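Local coordinates for 5' nucleotidase family protein (Staphylococcus aureus subsp. aureus, PDB 4Q7F), which is a two-domain member of the 5' nucleotidase family, with a calcineurin-like phosphoesterase domain that binds manganese and magnesium ions, at residues Y23-V28 with M46-A51; G30-T35 with D95-M100; N52-Q57 with E290-I295. All blocks are in the same frame, centred on the assembly; numbering follows the deposited sequence. Where two conformers were deposited one is given.

Contact 1 (Y23-V28 with M46-A51); sequences YVVSDV and MGLLLA. With MN (manganese (II) ion), chain C.
Val-25 and Leu-48 cross at about a right angle, Val-25 CG2 lying 4.2 Å from Leu-48 CD1. Leu-48 CG stands anti to the backbone N (chi1 -172°), which carries CD1 across to Val-25, while CD2 turns toward Met-100. Val-28 crosses the same side chain at a similar angle, its CG1 4.0 Å from Leu-48 CB, so the leucine is touched at its root by Val-28 and at its tip by Val-25. One turn on, small Ala-51 lets the helix come close, its CB 4.4 Å from Val-25 CG1. Gly-47, at the N-cap with backbone angles suited to glycine, accepts at O the 2.9 Å bond from Ala-51 N.

Between the valines, Asp-27 OD2 binds the manganese ion at 2.2 Å with His-29, Asp-72, His-249 and two waters. Ser-26 OG hydrogen-bonds Asp-27 OD1 at 2.6 Å, from the anti side and 30° out of the carboxylate plane; with His-247 N on the same oxygen and manganese on OD2, the carboxylate's rotation is held.

This is the first strand-helix step of the beta-alpha-beta unit 19-25, 48-59, 65-69; strands 65-69 and 270-278 flank strand 19-25, and helix 91-99 packs Tyr-97 on Leu-48 and Val-28.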
loop_
_atom_site.group_PDB
_atom_site.type_symbol
_atom_site.label_atom_id
_atom_site.label_comp_id
_atom_site.label_asym_id
_atom_site.label_seq_id
_atom_site.Cartn_x
_atom_site.Cartn_y
_atom_site.Cartn_z
ATOM N N TYR A 23 2.651 -21.209 -6.410
ATOM C CA TYR A 23 2.329 -19.982 -7.125
ATOM C C TYR A 23 1.809 -18.936 -6.158
ATOM O O TYR A 23 0.910 -19.207 -5.339
ATOM C CB TYR A 23 1.216 -20.242 -8.141
ATOM C CG TYR A 23 1.617 -21.156 -9.234
ATOM C CD1 TYR A 23 2.254 -20.654 -10.367
ATOM C CD2 TYR A 23 1.369 -22.533 -9.157
ATOM C CE1 TYR A 23 2.637 -21.475 -11.390
ATOM C CE2 TYR A 23 1.735 -23.369 -10.186
ATOM C CZ TYR A 23 2.371 -22.834 -11.296
ATOM O OH TYR A 23 2.759 -23.629 -12.307
ATOM N N VAL A 24 2.307 -17.720 -6.288
ATOM C CA VAL A 24 1.873 -16.683 -5.405
ATOM C C VAL A 24 1.630 -15.368 -6.114
ATOM O O VAL A 24 2.372 -14.993 -7.014
ATOM C CB VAL A 24 2.874 -16.483 -4.224
ATOM C CG1 VAL A 24 4.300 -16.321 -4.729
ATOM C CG2 VAL A 24 2.468 -15.285 -3.356
ATOM N N VAL A 25 0.524 -14.729 -5.730
ATOM C CA VAL A 25 0.214 -13.359 -6.118
ATOM C C VAL A 25 0.264 -12.578 -4.810
ATOM O O VAL A 25 0.011 -13.130 -3.709
ATOM C CB VAL A 25 -1.142 -13.185 -6.829
ATOM C CG1 VAL A 25 -1.076 -13.794 -8.213
ATOM C CG2 VAL A 25 -2.295 -13.786 -6.035
ATOM N N SER A 26 0.641 -11.312 -4.902
ATOM C CA SER A 26 0.711 -10.466 -3.721
ATOM C C SER A 26 0.332 -9.064 -4.114
ATOM O O SER A 26 0.558 -8.646 -5.257
ATOM C CB SER A 26 2.123 -10.455 -3.115
ATOM O OG SER A 26 2.161 -9.772 -1.866
ATOM N N ASP A 27 -0.265 -8.348 -3.167
ATOM C CA ASP A 27 -0.662 -6.968 -3.386
ATOM C C ASP A 27 -1.477 -6.783 -4.670
ATOM O O ASP A 27 -1.211 -5.906 -5.485
ATOM C CB ASP A 27 0.586 -6.068 -3.342
ATOM C CG ASP A 27 1.372 -6.205 -2.026
ATOM O OD1 ASP A 27 2.161 -7.168 -1.847
ATOM O OD2 ASP A 27 1.287 -5.283 -1.181
ATOM N N VAL A 28 -2.462 -7.666 -4.858
ATOM C CA VAL A 28 -3.352 -7.592 -5.991
ATOM C C VAL A 28 -4.162 -6.299 -5.923
ATOM O O VAL A 28 -4.462 -5.666 -6.965
ATOM C CB VAL A 28 -4.247 -8.817 -6.054
ATOM C CG1 VAL A 28 -5.215 -8.689 -7.224
ATOM C CG2 VAL A 28 -3.345 -10.032 -6.203
HETATM N N MSE A 46 -2.690 -7.454 -16.874
HETATM C CA MSE A 46 -2.607 -7.292 -15.423
HETATM C C MSE A 46 -3.888 -7.715 -14.811
HETATM O O MSE A 46 -4.874 -7.982 -15.507
HETATM C CB MSE A 46 -2.477 -5.772 -15.099
HETATM C CG MSE A 46 -3.785 -4.959 -15.400
HETATM SE SE MSE A 46 -3.461 -3.083 -14.946
HETATM C CE MSE A 46 -3.791 -3.289 -13.012
ATOM N N GLY A 47 -3.907 -7.794 -13.502
ATOM C CA GLY A 47 -5.121 -8.142 -12.803
ATOM C C GLY A 47 -5.198 -9.617 -12.501
ATOM O O GLY A 47 -4.545 -10.409 -13.137
ATOM N N LEU A 48 -6.035 -9.958 -11.521
ATOM C CA LEU A 48 -6.145 -11.305 -11.016
ATOM C C LEU A 48 -6.767 -12.293 -12.009
ATOM O O LEU A 48 -6.376 -13.462 -12.067
ATOM C CB LEU A 48 -6.946 -11.282 -9.703
ATOM C CG LEU A 48 -6.988 -12.597 -8.942
ATOM C CD1 LEU A 48 -5.606 -12.921 -8.418
ATOM C CD2 LEU A 48 -8.000 -12.571 -7.809
ATOM N N LEU A 49 -7.730 -11.843 -12.787
ATOM C CA LEU A 49 -8.329 -12.742 -13.770
ATOM C C LEU A 49 -7.234 -13.308 -14.682
ATOM O O LEU A 49 -7.095 -14.512 -14.823
ATOM C CB LEU A 49 -9.387 -12.029 -14.584
ATOM C CG LEU A 49 -10.690 -11.796 -13.826
ATOM C CD1 LEU A 49 -11.616 -10.971 -14.703
ATOM C CD2 LEU A 49 -11.348 -13.124 -13.442
ATOM N N LEU A 50 -6.419 -12.424 -15.240
ATOM C CA LEU A 50 -5.388 -12.824 -16.166
ATOM C C LEU A 50 -4.230 -13.517 -15.460
ATOM O O LEU A 50 -3.731 -14.534 -15.943
ATOM C CB LEU A 50 -4.925 -11.619 -16.982
ATOM C CG LEU A 50 -4.003 -11.847 -18.145
ATOM C CD1 LEU A 50 -4.655 -12.790 -19.148
ATOM C CD2 LEU A 50 -3.706 -10.495 -18.779
ATOM N N ALA A 51 -3.830 -13.007 -14.299
ATOM C CA ALA A 51 -2.753 -13.657 -13.558
ATOM C C ALA A 51 -3.155 -15.083 -13.197
ATOM O O ALA A 51 -2.358 -15.994 -13.300
ATOM C CB ALA A 51 -2.411 -12.879 -12.314
HETATM MN MN MN C . 0.422 -3.273 -1.017
HETATM O O HOH W 1 1.799 -2.314 0.502
HETATM O O HOH W 2 0.099 -0.871 -0.728
#

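Contact 2 (G30-T35 with D95-M100); sequences GYIFPT and DFYNRM
Ile-32 and Phe-96 meet through the branching of the isoleucine: with CG1 set beside the backbone N (chi1 -58°), the CG2 methyl is left anti to that N and points straight at the phenyl ring. Phe-96, its own CG anti to the carbonyl carbon, lays one face under that methyl. The result is a CH-pi contact within the calcineurin-like phosphoesterase domain, joining the loop after strand 19-25 to helix 91-99. Ile-32 CG2 lies 3.5 Å from the centroid of the Phe-96 ring and only 6° off its normal, so it is nearly equidistant from all six ring carbons. A beta-branched residue suits the place, since its second branch is available for other work: Ile-32 CD1 reaches the ring of Tyr-97, 4.5 Å from its CE1.

Phe-33 extends the aromatic cluster. Its ring and that of Phe-96 form an offset edge-to-face (T-shaped) pair, planes at 84° and centroids 5.8 Å apart, with the edge of Phe-96 turned to the face of Phe-33. The two CZ atoms, of Phe-33 and Phe-96, are 4.0 Å apart. Helix 304-317 lies beside both rings through Arg-310 and Leu-309, while Phe-79 of helix 78-85 packs on Ile-32 and Phe-96.

Tyr-97 carries the polar side of the contact. Its hydroxyl hydrogen-bonds Asp-69 and is joined to the loop by one water, which donates to Tyr-97 OH at 3.0 Å and accepts from Gly-30 N at 2.9 Å.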
loop_
_atom_site.group_PDB
_atom_site.type_symbol
_atom_site.label_atom_id
_atom_site.label_comp_id
_atom_site.label_asym_id
_atom_site.label_seq_id
_atom_site.Cartn_x
_atom_site.Cartn_y
_atom_site.Cartn_z
ATOM N N GLY A 30 -7.205 -5.473 -5.276
ATOM C CA GLY A 30 -8.535 -5.344 -5.863
ATOM C C GLY A 30 -8.508 -5.046 -7.342
ATOM O O GLY A 30 -9.525 -4.590 -7.892
ATOM N N TYR A 31 -7.343 -5.251 -7.981
ATOM C CA TYR A 31 -7.221 -5.143 -9.429
ATOM C C TYR A 31 -7.492 -6.545 -9.996
ATOM O O TYR A 31 -6.597 -7.372 -10.134
ATOM C CB TYR A 31 -5.862 -4.627 -9.847
ATOM C CG TYR A 31 -5.714 -3.162 -9.522
ATOM C CD1 TYR A 31 -5.288 -2.750 -8.278
ATOM C CD2 TYR A 31 -6.082 -2.194 -10.442
ATOM C CE1 TYR A 31 -5.179 -1.397 -7.962
ATOM C CE2 TYR A 31 -5.986 -0.839 -10.138
ATOM C CZ TYR A 31 -5.539 -0.458 -8.891
ATOM O OH TYR A 31 -5.450 0.872 -8.574
ATOM N N ILE A 32 -8.757 -6.784 -10.287
ATOM C CA ILE A 32 -9.249 -8.060 -10.779
ATOM C C ILE A 32 -9.310 -8.031 -12.310
ATOM O O ILE A 32 -8.830 -8.942 -12.983
ATOM C CB ILE A 32 -10.672 -8.302 -10.240
ATOM C CG1 ILE A 32 -10.688 -8.271 -8.708
ATOM C CG2 ILE A 32 -11.240 -9.620 -10.790
ATOM C CD1 ILE A 32 -9.801 -9.280 -8.040
ATOM N N PHE A 33 -9.926 -6.986 -12.848
ATOM C CA PHE A 33 -10.045 -6.810 -14.282
ATOM C C PHE A 33 -8.719 -6.403 -14.881
ATOM O O PHE A 33 -7.840 -5.986 -14.156
ATOM C CB PHE A 33 -11.120 -5.804 -14.591
ATOM C CG PHE A 33 -12.472 -6.235 -14.109
ATOM C CD1 PHE A 33 -13.155 -7.230 -14.763
ATOM C CD2 PHE A 33 -13.020 -5.689 -12.985
ATOM C CE1 PHE A 33 -14.377 -7.655 -14.312
ATOM C CE2 PHE A 33 -14.260 -6.103 -12.530
ATOM C CZ PHE A 33 -14.927 -7.098 -13.193
ATOM N N PRO A 34 -8.556 -6.558 -16.213
ATOM C CA PRO A 34 -7.281 -6.184 -16.849
ATOM C C PRO A 34 -7.240 -4.704 -17.175
ATOM O O PRO A 34 -7.254 -4.323 -18.366
ATOM C CB PRO A 34 -7.274 -7.042 -18.106
ATOM C CG PRO A 34 -8.724 -7.201 -18.435
ATOM C CD PRO A 34 -9.387 -7.378 -17.116
ATOM N N THR A 35 -7.227 -3.882 -16.117
ATOM C CA THR A 35 -7.219 -2.423 -16.247
ATOM C C THR A 35 -6.778 -1.726 -14.974
ATOM O O THR A 35 -6.994 -2.239 -13.873
ATOM C CB THR A 35 -8.627 -1.899 -16.603
ATOM O OG1 THR A 35 -8.611 -0.470 -16.708
ATOM C CG2 THR A 35 -9.649 -2.316 -15.540
ATOM N N ASP A 95 -16.099 -13.567 -4.178
ATOM C CA ASP A 95 -16.533 -14.513 -5.223
ATOM C C ASP A 95 -15.418 -14.787 -6.255
ATOM O O ASP A 95 -15.224 -15.938 -6.672
ATOM C CB ASP A 95 -17.780 -14.022 -5.920
ATOM C CG ASP A 95 -19.007 -14.120 -5.045
ATOM O OD1 ASP A 95 -18.900 -14.646 -3.919
ATOM O OD2 ASP A 95 -20.080 -13.690 -5.486
ATOM N N PHE A 96 -14.697 -13.747 -6.673
ATOM C CA PHE A 96 -13.581 -13.944 -7.589
ATOM C C PHE A 96 -12.559 -14.878 -6.964
ATOM O O PHE A 96 -12.147 -15.862 -7.603
ATOM C CB PHE A 96 -12.892 -12.617 -7.994
ATOM C CG PHE A 96 -13.659 -11.817 -9.014
ATOM C CD1 PHE A 96 -13.741 -12.262 -10.327
ATOM C CD2 PHE A 96 -14.276 -10.621 -8.678
ATOM C CE1 PHE A 96 -14.441 -11.546 -11.280
ATOM C CE2 PHE A 96 -14.970 -9.895 -9.629
ATOM C CZ PHE A 96 -15.057 -10.350 -10.926
ATOM N N TYR A 97 -12.122 -14.597 -5.735
ATOM C CA TYR A 97 -11.119 -15.462 -5.112
ATOM C C TYR A 97 -11.637 -16.885 -4.926
ATOM O O TYR A 97 -10.923 -17.861 -5.170
ATOM C CB TYR A 97 -10.615 -14.896 -3.790
ATOM C CG TYR A 97 -9.542 -13.856 -3.944
ATOM C CD1 TYR A 97 -9.845 -12.526 -4.148
ATOM C CD2 TYR A 97 -8.205 -14.226 -3.911
ATOM C CE1 TYR A 97 -8.834 -11.579 -4.304
ATOM C CE2 TYR A 97 -7.205 -13.302 -4.077
ATOM C CZ TYR A 97 -7.520 -11.985 -4.268
ATOM O OH TYR A 97 -6.479 -11.096 -4.418
ATOM N N ASN A 98 -12.889 -16.991 -4.502
ATOM C CA ASN A 98 -13.476 -18.262 -4.252
ATOM C C ASN A 98 -13.557 -19.170 -5.473
ATOM O O ASN A 98 -13.329 -20.373 -5.329
ATOM C CB ASN A 98 -14.859 -18.121 -3.569
ATOM C CG ASN A 98 -14.750 -17.882 -2.070
ATOM O OD1 ASN A 98 -13.672 -17.910 -1.505
ATOM N ND2 ASN A 98 -15.876 -17.655 -1.427
ATOM N N ARG A 99 -13.873 -18.619 -6.656
ATOM C CA ARG A 99 -13.937 -19.427 -7.886
ATOM C C ARG A 99 -12.590 -20.010 -8.239
ATOM O O ARG A 99 -12.507 -21.095 -8.787
ATOM C CB ARG A 99 -14.278 -18.621 -9.132
ATOM C CG ARG A 99 -15.499 -17.761 -9.113
ATOM C CD ARG A 99 -15.859 -17.469 -10.553
ATOM N NE ARG A 99 -16.526 -16.194 -10.678
ATOM C CZ ARG A 99 -16.017 -15.160 -11.326
ATOM N NH1 ARG A 99 -16.699 -14.030 -11.365
ATOM N NH2 ARG A 99 -14.856 -15.274 -11.959
HETATM N N MSE A 100 -11.536 -19.279 -7.908
HETATM C CA MSE A 100 -10.177 -19.673 -8.316
HETATM C C MSE A 100 -9.544 -20.793 -7.537
HETATM O O MSE A 100 -8.439 -21.235 -7.858
HETATM C CB MSE A 100 -9.328 -18.404 -8.200
HETATM C CG MSE A 100 -9.807 -17.415 -9.254
HETATM SE SE MSE A 100 -8.752 -15.783 -9.085
HETATM C CE MSE A 100 -9.799 -14.796 -10.434
HETATM O O HOH W 3 -7.500 -8.288 -4.750
#

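Contact 3 (N52-Q57 with E290-I295); sequences NHVIEQ and ELLPVI
Val-54 meets Leu-292 and Val-294 through separate methyls, and these apolar pairs form the first kind of interaction. Val-54 CG1 is 4.4 Å from Leu-292 CD1, and Val-54 CG2 is likewise 4.4 Å from Val-294 CG1. The division follows from the torsion: with CG1 anti to the backbone N (chi1 165°), the two branches spread, CG1 toward the strand and CG2 toward the chain that leaves it. A valine therefore suits this spot, because a short forked side chain can serve two neighbours at once without holding the helix off.

The second kind is side chain against backbone. Val-54 CG1 lies 4.2 Å from Pro-293 O, and Val-54 CG2 lies 4.2 Å from Val-294 CA and 4.1 Å from Ile-295 N. The main chain thus passes close by the valine, and the CA atoms of Val-54 and Val-294 approach to 6.5 Å. Pro-293 points its CB away from the helix, so it is the carbonyl oxygen that comes near the valine. No hydrogen bond crosses between the two segments, and Ile-295 O is buried here with no partner in the model.

Polar ties come just beyond the segments. His-53 NE2 and Gln-57 NE2, one turn apart, both hydrogen-bond Asp-297 OD2, and Gln-57 OE1 bonds Thr-299. A nonpolar contact within the helix goes with them: Gln-57 CG lies over one face of the His-53 ring, toward the rim, 4.1 Å above its plane.

In the fold, helix 48-59 here packs against strand 284-293, at one edge of the five-stranded mixed sheet. Strand 270-278 runs antiparallel next to that strand, and its Val-271 touches both Ile-55 from the helix and Val-294 from the chain beyond the strand.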
loop_
_atom_site.group_PDB
_atom_site.type_symbol
_atom_site.label_atom_id
_atom_site.label_comp_id
_atom_site.label_asym_id
_atom_site.label_seq_id
_atom_site.Cartn_x
_atom_site.Cartn_y
_atom_site.Cartn_z
ATOM N N ASN A 52 -4.414 -15.280 -12.811
ATOM C CA ASN A 52 -4.874 -16.607 -12.449
ATOM C C ASN A 52 -4.910 -17.526 -13.675
ATOM O O ASN A 52 -4.620 -18.720 -13.569
ATOM C CB ASN A 52 -6.253 -16.560 -11.775
ATOM C CG ASN A 52 -6.693 -17.905 -11.271
ATOM O OD1 ASN A 52 -6.093 -18.468 -10.341
ATOM N ND2 ASN A 52 -7.780 -18.399 -11.814
ATOM N N HIS A 53 -5.336 -16.986 -14.817
ATOM C CA HIS A 53 -5.332 -17.720 -16.075
ATOM C C HIS A 53 -3.894 -18.226 -16.376
ATOM O O HIS A 53 -3.701 -19.350 -16.813
ATOM C CB HIS A 53 -5.858 -16.812 -17.186
ATOM C CG HIS A 53 -5.791 -17.395 -18.553
ATOM N ND1 HIS A 53 -6.620 -18.411 -18.973
ATOM C CD2 HIS A 53 -5.035 -17.056 -19.627
ATOM C CE1 HIS A 53 -6.369 -18.685 -20.234
ATOM N NE2 HIS A 53 -5.414 -17.874 -20.656
ATOM N N VAL A 54 -2.900 -17.411 -16.071
ATOM C CA VAL A 54 -1.501 -17.790 -16.292
ATOM C C VAL A 54 -1.095 -18.946 -15.383
ATOM O O VAL A 54 -0.362 -19.842 -15.800
ATOM C CB VAL A 54 -0.567 -16.590 -16.060
ATOM C CG1 VAL A 54 0.884 -17.036 -15.928
ATOM C CG2 VAL A 54 -0.712 -15.588 -17.197
ATOM N N ILE A 55 -1.578 -18.933 -14.143
ATOM C CA ILE A 55 -1.282 -19.974 -13.180
ATOM C C ILE A 55 -1.949 -21.281 -13.639
ATOM O O ILE A 55 -1.302 -22.340 -13.729
ATOM C CB ILE A 55 -1.768 -19.570 -11.775
ATOM C CG1 ILE A 55 -0.936 -18.392 -11.259
ATOM C CG2 ILE A 55 -1.647 -20.711 -10.785
ATOM C CD1 ILE A 55 -1.468 -17.799 -9.989
ATOM N N GLU A 56 -3.230 -21.176 -13.945
ATOM C CA GLU A 56 -4.007 -22.332 -14.380
ATOM C C GLU A 56 -3.359 -23.058 -15.557
ATOM O O GLU A 56 -3.182 -24.273 -15.522
ATOM C CB GLU A 56 -5.451 -21.910 -14.681
ATOM C CG GLU A 56 -6.237 -21.587 -13.430
ATOM C CD GLU A 56 -6.320 -22.771 -12.479
ATOM O OE1 GLU A 56 -6.974 -23.761 -12.833
ATOM O OE2 GLU A 56 -5.760 -22.696 -11.365
ATOM N N GLN A 57 -2.987 -22.326 -16.606
ATOM C CA GLN A 57 -2.317 -22.951 -17.727
ATOM C C GLN A 57 -0.967 -23.567 -17.338
ATOM O O GLN A 57 -0.686 -24.687 -17.698
ATOM C CB GLN A 57 -2.134 -21.969 -18.891
ATOM C CG GLN A 57 -3.454 -21.559 -19.498
ATOM C CD GLN A 57 -3.318 -20.710 -20.732
ATOM O OE1 GLN A 57 -3.901 -21.023 -21.770
ATOM N NE2 GLN A 57 -2.550 -19.634 -20.636
ATOM N N GLU A 290 11.188 -18.159 -9.743
ATOM C CA GLU A 290 11.140 -17.091 -10.726
ATOM C C GLU A 290 9.809 -16.381 -10.739
ATOM O O GLU A 290 8.882 -16.777 -10.031
ATOM C CB GLU A 290 11.414 -17.690 -12.105
ATOM C CG GLU A 290 10.328 -18.619 -12.627
ATOM C CD GLU A 290 10.836 -19.594 -13.681
ATOM O OE1 GLU A 290 11.553 -20.559 -13.318
ATOM O OE2 GLU A 290 10.482 -19.419 -14.870
ATOM N N LEU A 291 9.732 -15.312 -11.527
ATOM C CA LEU A 291 8.491 -14.580 -11.702
ATOM C C LEU A 291 8.051 -14.874 -13.093
ATOM O O LEU A 291 8.842 -14.805 -14.010
ATOM C CB LEU A 291 8.672 -13.063 -11.565
ATOM C CG LEU A 291 9.190 -12.526 -10.235
ATOM C CD1 LEU A 291 9.249 -10.989 -10.300
ATOM C CD2 LEU A 291 8.345 -12.992 -9.054
ATOM N N LEU A 292 6.788 -15.229 -13.252
ATOM C CA LEU A 292 6.235 -15.491 -14.543
ATOM C C LEU A 292 5.543 -14.216 -15.000
ATOM O O LEU A 292 4.776 -13.640 -14.230
ATOM C CB LEU A 292 5.180 -16.576 -14.429
ATOM C CG LEU A 292 5.594 -17.914 -13.849
ATOM C CD1 LEU A 292 4.388 -18.840 -13.870
ATOM C CD2 LEU A 292 6.744 -18.538 -14.628
ATOM N N PRO A 293 5.807 -13.759 -16.247
ATOM C CA PRO A 293 5.112 -12.553 -16.692
ATOM C C PRO A 293 3.625 -12.810 -16.919
ATOM O O PRO A 293 3.235 -13.896 -17.346
ATOM C CB PRO A 293 5.816 -12.193 -18.018
ATOM C CG PRO A 293 6.500 -13.442 -18.466
ATOM C CD PRO A 293 6.794 -14.247 -17.229
ATOM N N VAL A 294 2.781 -11.848 -16.572
ATOM C CA VAL A 294 1.363 -12.003 -16.858
ATOM C C VAL A 294 1.127 -11.413 -18.251
ATOM O O VAL A 294 1.354 -10.227 -18.472
ATOM C CB VAL A 294 0.474 -11.357 -15.802
ATOM C CG1 VAL A 294 -0.976 -11.330 -16.264
ATOM C CG2 VAL A 294 0.606 -12.120 -14.484
ATOM N N ILE A 295 0.676 -12.247 -19.178
ATOM C CA ILE A 295 0.472 -11.822 -20.555
ATOM C C ILE A 295 -0.896 -12.216 -21.072
ATOM O O ILE A 295 -1.536 -13.115 -20.550
ATOM C CB ILE A 295 1.550 -12.422 -21.503
ATOM C CG1 ILE A 295 1.489 -13.962 -21.498
ATOM C CG2 ILE A 295 2.939 -11.929 -21.114
ATOM C CD1 ILE A 295 2.567 -14.631 -22.314
#

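In the fold
Helix 48-59 ties the three contacts together: contact 1 uses its first turn, contact 3 the turns that follow, and contact 2 joins it through backbone bonds, Leu-48 N to Tyr-31 O at 3.0 Å and Leu-49 N to Ile-32 O at 3.1 Å. The centre of contact 1 is about 8 Å from those of the other two. Leu-50 CG packs 3.6 Å from Val-294 CG1, joining contacts 1 and 3. Contact 1 alone supplies a metal ligand, Asp-27, and its Val-28 side chain is about 13 Å from the bound 3D1. Contact 2 lies farther off, the side chain of Tyr-97 about 11 Å from the manganese ion, whereas contact 3 is at the surface.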